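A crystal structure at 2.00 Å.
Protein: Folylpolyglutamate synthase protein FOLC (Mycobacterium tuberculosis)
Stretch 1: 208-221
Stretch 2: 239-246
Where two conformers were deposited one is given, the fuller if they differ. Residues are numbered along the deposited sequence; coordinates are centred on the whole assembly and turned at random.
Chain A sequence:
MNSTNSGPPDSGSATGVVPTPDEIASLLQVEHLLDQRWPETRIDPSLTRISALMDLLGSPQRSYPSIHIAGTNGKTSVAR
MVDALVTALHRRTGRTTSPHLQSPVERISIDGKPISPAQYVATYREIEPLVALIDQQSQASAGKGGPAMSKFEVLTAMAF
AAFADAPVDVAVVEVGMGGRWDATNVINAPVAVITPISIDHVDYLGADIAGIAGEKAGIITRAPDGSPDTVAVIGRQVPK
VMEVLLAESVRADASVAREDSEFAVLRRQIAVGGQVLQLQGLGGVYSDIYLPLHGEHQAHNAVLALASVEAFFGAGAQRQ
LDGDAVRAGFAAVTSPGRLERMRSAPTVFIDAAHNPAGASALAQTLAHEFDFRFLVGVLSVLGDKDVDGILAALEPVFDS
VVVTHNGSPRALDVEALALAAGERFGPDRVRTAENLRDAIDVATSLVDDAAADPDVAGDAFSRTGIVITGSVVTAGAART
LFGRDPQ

Stretch 1 (208-221) DIAGIAGEKAGIIT
Stretch 2 (239-246) PKVMEVLL

The contact between these two helices is unusually bare: no hydrogen bond crosses it among the modelled atoms, and the axes approach to 8.6 Å. The helices, 239-246 and one beginning at Ile-209, run in broadly the same direction, with a signed crossing angle of -37°, and the two stretches bury 386 Å² between them, both sides summed. Register is set by CA-CA separations of 5.4 Å for Ala-213 and Val-241, 6.2 Å for Gly-214 and Val-244, and 5.9 Å for Ala-217 and Leu-245.

Both backbones are helical, with phi/psi of -57/-47 at Ala-213 and -64/-43 at Val-244. Asp-208 (-93/71, chi1 t) caps the first helix: its OD1 accepts from Gly-211 N at 3.1 Å, with an N-H...acceptor angle of 156°. A type I turn from Ala-217 to Ile-220 follows, closed by Ile-220 N to Ala-217 O at 2.9 Å.

Ala-213 points toward the partner helix and is central to the packing. Its CB lies 3.6 Å from Val-244 CG1 and 4.0 Å from Val-241 CG1; both valines have chi1 t (165° and 169°). Gly-214 contributes backbone, its N standing 3.4 Å from Val-244 CG1, while Ala-210 CB meets Val-244 CG2 at 4.0 Å.

Toward the N-terminal end, Ile-209 (chi1 t, CD1 unmodelled) places CG1 3.4 Å from Val-241 CG2 and CG2 4.1 Å from Lys-240 CB. Lys-240 is modelled only to CB, so any contacts of its amine cannot be assessed.

Further along, Leu-245 (chi1 m, chi2 t) leaves its CA sideways, but its end comes nearer: CD2 reaches Ala-217 CB at 3.9 Å and Ala-213 O at 3.8 Å. Ile-220 (chi1 m, chi2 t) adds a looser contact, CD1 to Leu-245 O at 4.3 Å.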

# COMPACT_ATOMS: atom_id res chain seq x y z
N ASP A 208 2.27 -18.19 11.96
CA ASP A 208 2.54 -19.25 11.00
C ASP A 208 3.22 -18.66 9.76
O ASP A 208 2.58 -18.59 8.69
CB ASP A 208 1.22 -19.89 10.56
CG ASP A 208 1.45 -21.15 9.78
OD1 ASP A 208 2.64 -21.45 9.57
OD2 ASP A 208 0.48 -21.83 9.39
N ILE A 209 4.48 -18.24 9.86
CA ILE A 209 5.03 -17.41 8.79
C ILE A 209 5.07 -18.17 7.44
O ILE A 209 4.87 -17.61 6.35
CB ILE A 209 6.41 -16.80 9.11
CG1 ILE A 209 6.59 -15.53 8.26
CG2 ILE A 209 7.52 -17.85 8.88
N ALA A 210 5.26 -19.47 7.56
CA ALA A 210 5.17 -20.36 6.43
C ALA A 210 3.76 -20.41 5.78
O ALA A 210 3.65 -20.38 4.54
CB ALA A 210 5.59 -21.72 6.85
N GLY A 211 2.71 -20.49 6.58
CA GLY A 211 1.34 -20.46 6.05
C GLY A 211 1.04 -19.09 5.45
O GLY A 211 0.35 -18.98 4.43
N ILE A 212 1.56 -18.05 6.09
CA ILE A 212 1.40 -16.68 5.59
C ILE A 212 2.06 -16.55 4.22
O ILE A 212 1.43 -16.07 3.27
CB ILE A 212 1.92 -15.61 6.61
CG1 ILE A 212 1.13 -15.70 7.93
CG2 ILE A 212 1.84 -14.19 6.01
CD1 ILE A 212 1.64 -14.75 9.03
N ALA A 213 3.31 -17.00 4.11
CA ALA A 213 4.07 -17.02 2.84
C ALA A 213 3.35 -17.80 1.77
O ALA A 213 3.23 -17.33 0.63
CB ALA A 213 5.45 -17.60 3.04
N GLY A 214 2.88 -18.99 2.13
CA GLY A 214 2.10 -19.81 1.19
C GLY A 214 0.85 -19.17 0.58
O GLY A 214 0.58 -19.31 -0.63
N GLU A 215 0.06 -18.50 1.40
CA GLU A 215 -1.08 -17.81 0.88
C GLU A 215 -0.69 -16.73 -0.16
O GLU A 215 -1.30 -16.64 -1.26
CB GLU A 215 -1.86 -17.14 2.02
CG GLU A 215 -3.22 -16.67 1.56
CD GLU A 215 -4.01 -15.99 2.67
OE1 GLU A 215 -3.44 -15.68 3.74
OE2 GLU A 215 -5.21 -15.74 2.44
N LYS A 216 0.28 -15.89 0.17
CA LYS A 216 0.70 -14.82 -0.78
C LYS A 216 1.27 -15.41 -2.06
O LYS A 216 1.14 -14.81 -3.13
CB LYS A 216 1.70 -13.87 -0.15
CG LYS A 216 1.14 -13.32 1.19
CD LYS A 216 2.08 -12.28 1.76
CE LYS A 216 1.63 -11.83 3.17
NZ LYS A 216 0.28 -11.17 3.11
N ALA A 217 1.94 -16.56 -1.95
CA ALA A 217 2.53 -17.21 -3.09
C ALA A 217 1.46 -17.67 -4.07
O ALA A 217 1.77 -17.98 -5.22
CB ALA A 217 3.36 -18.40 -2.65
N GLY A 218 0.20 -17.73 -3.62
CA GLY A 218 -0.87 -18.18 -4.52
C GLY A 218 -1.06 -17.28 -5.75
O GLY A 218 -1.77 -17.65 -6.67
N ILE A 219 -0.40 -16.11 -5.81
CA ILE A 219 -0.56 -15.32 -7.02
C ILE A 219 0.47 -15.70 -8.10
O ILE A 219 0.43 -15.19 -9.24
CB ILE A 219 -0.51 -13.75 -6.74
CG1 ILE A 219 0.92 -13.31 -6.35
CG2 ILE A 219 -1.60 -13.36 -5.71
CD1 ILE A 219 1.20 -11.81 -6.61
N ILE A 220 1.41 -16.56 -7.75
CA ILE A 220 2.39 -17.01 -8.73
C ILE A 220 1.74 -18.23 -9.43
O ILE A 220 1.62 -19.29 -8.81
CB ILE A 220 3.72 -17.48 -8.03
CG1 ILE A 220 4.35 -16.35 -7.18
CG2 ILE A 220 4.74 -18.01 -9.06
CD1 ILE A 220 5.38 -16.86 -6.11
N THR A 221 1.36 -18.10 -10.71
CA THR A 221 0.57 -19.15 -11.39
C THR A 221 1.30 -19.66 -12.63
O THR A 221 2.06 -18.89 -13.24
CB THR A 221 -0.82 -18.61 -11.82
OG1 THR A 221 -0.62 -17.55 -12.75
CG2 THR A 221 -1.54 -18.00 -10.64
N PRO A 239 14.36 -16.39 5.91
CA PRO A 239 14.58 -17.70 5.29
C PRO A 239 13.35 -18.59 5.16
O PRO A 239 13.13 -19.17 4.08
CB PRO A 239 15.60 -18.35 6.22
CG PRO A 239 16.45 -17.15 6.68
CD PRO A 239 15.44 -16.04 6.86
N LYS A 240 12.55 -18.71 6.22
CA LYS A 240 11.42 -19.62 6.10
C LYS A 240 10.39 -19.18 5.08
O LYS A 240 9.72 -20.02 4.45
CB LYS A 240 10.78 -19.96 7.47
N VAL A 241 10.24 -17.86 4.93
CA VAL A 241 9.41 -17.28 3.88
C VAL A 241 10.01 -17.58 2.52
O VAL A 241 9.33 -18.17 1.67
CB VAL A 241 9.19 -15.78 4.10
CG1 VAL A 241 8.56 -15.10 2.89
CG2 VAL A 241 8.30 -15.58 5.36
N MSE A 242 11.29 -17.25 2.30
CA MSE A 242 11.90 -17.53 1.00
C MSE A 242 11.72 -19.01 0.57
O MSE A 242 11.30 -19.31 -0.55
CB MSE A 242 13.38 -17.12 0.99
CG MSE A 242 14.06 -17.29 -0.37
SE MSE A 242 13.15 -16.11 -1.72
CE MSE A 242 13.89 -14.43 -1.06
N GLU A 243 11.99 -19.94 1.48
CA GLU A 243 11.83 -21.36 1.18
C GLU A 243 10.44 -21.65 0.60
O GLU A 243 10.30 -22.30 -0.47
CB GLU A 243 12.07 -22.17 2.43
N VAL A 244 9.42 -21.13 1.27
CA VAL A 244 8.06 -21.34 0.80
C VAL A 244 7.80 -20.70 -0.56
O VAL A 244 7.15 -21.29 -1.45
CB VAL A 244 6.99 -20.81 1.83
CG1 VAL A 244 5.62 -20.71 1.16
CG2 VAL A 244 6.94 -21.69 3.04
N LEU A 245 8.29 -19.47 -0.75
CA LEU A 245 8.08 -18.82 -2.02
C LEU A 245 8.77 -19.52 -3.19
O LEU A 245 8.20 -19.57 -4.31
CB LEU A 245 8.58 -17.35 -1.95
CG LEU A 245 7.91 -16.48 -0.88
CD1 LEU A 245 8.55 -15.07 -0.90
CD2 LEU A 245 6.44 -16.43 -1.16
N LEU A 246 10.00 -20.00 -2.95
CA LEU A 246 10.75 -20.73 -3.99
C LEU A 246 10.07 -22.06 -4.34
O LEU A 246 9.98 -22.48 -5.52
CB LEU A 246 12.20 -20.98 -3.55
CG LEU A 246 13.06 -19.73 -3.32
CD1 LEU A 246 14.46 -20.05 -2.74
CD2 LEU A 246 13.18 -18.93 -4.60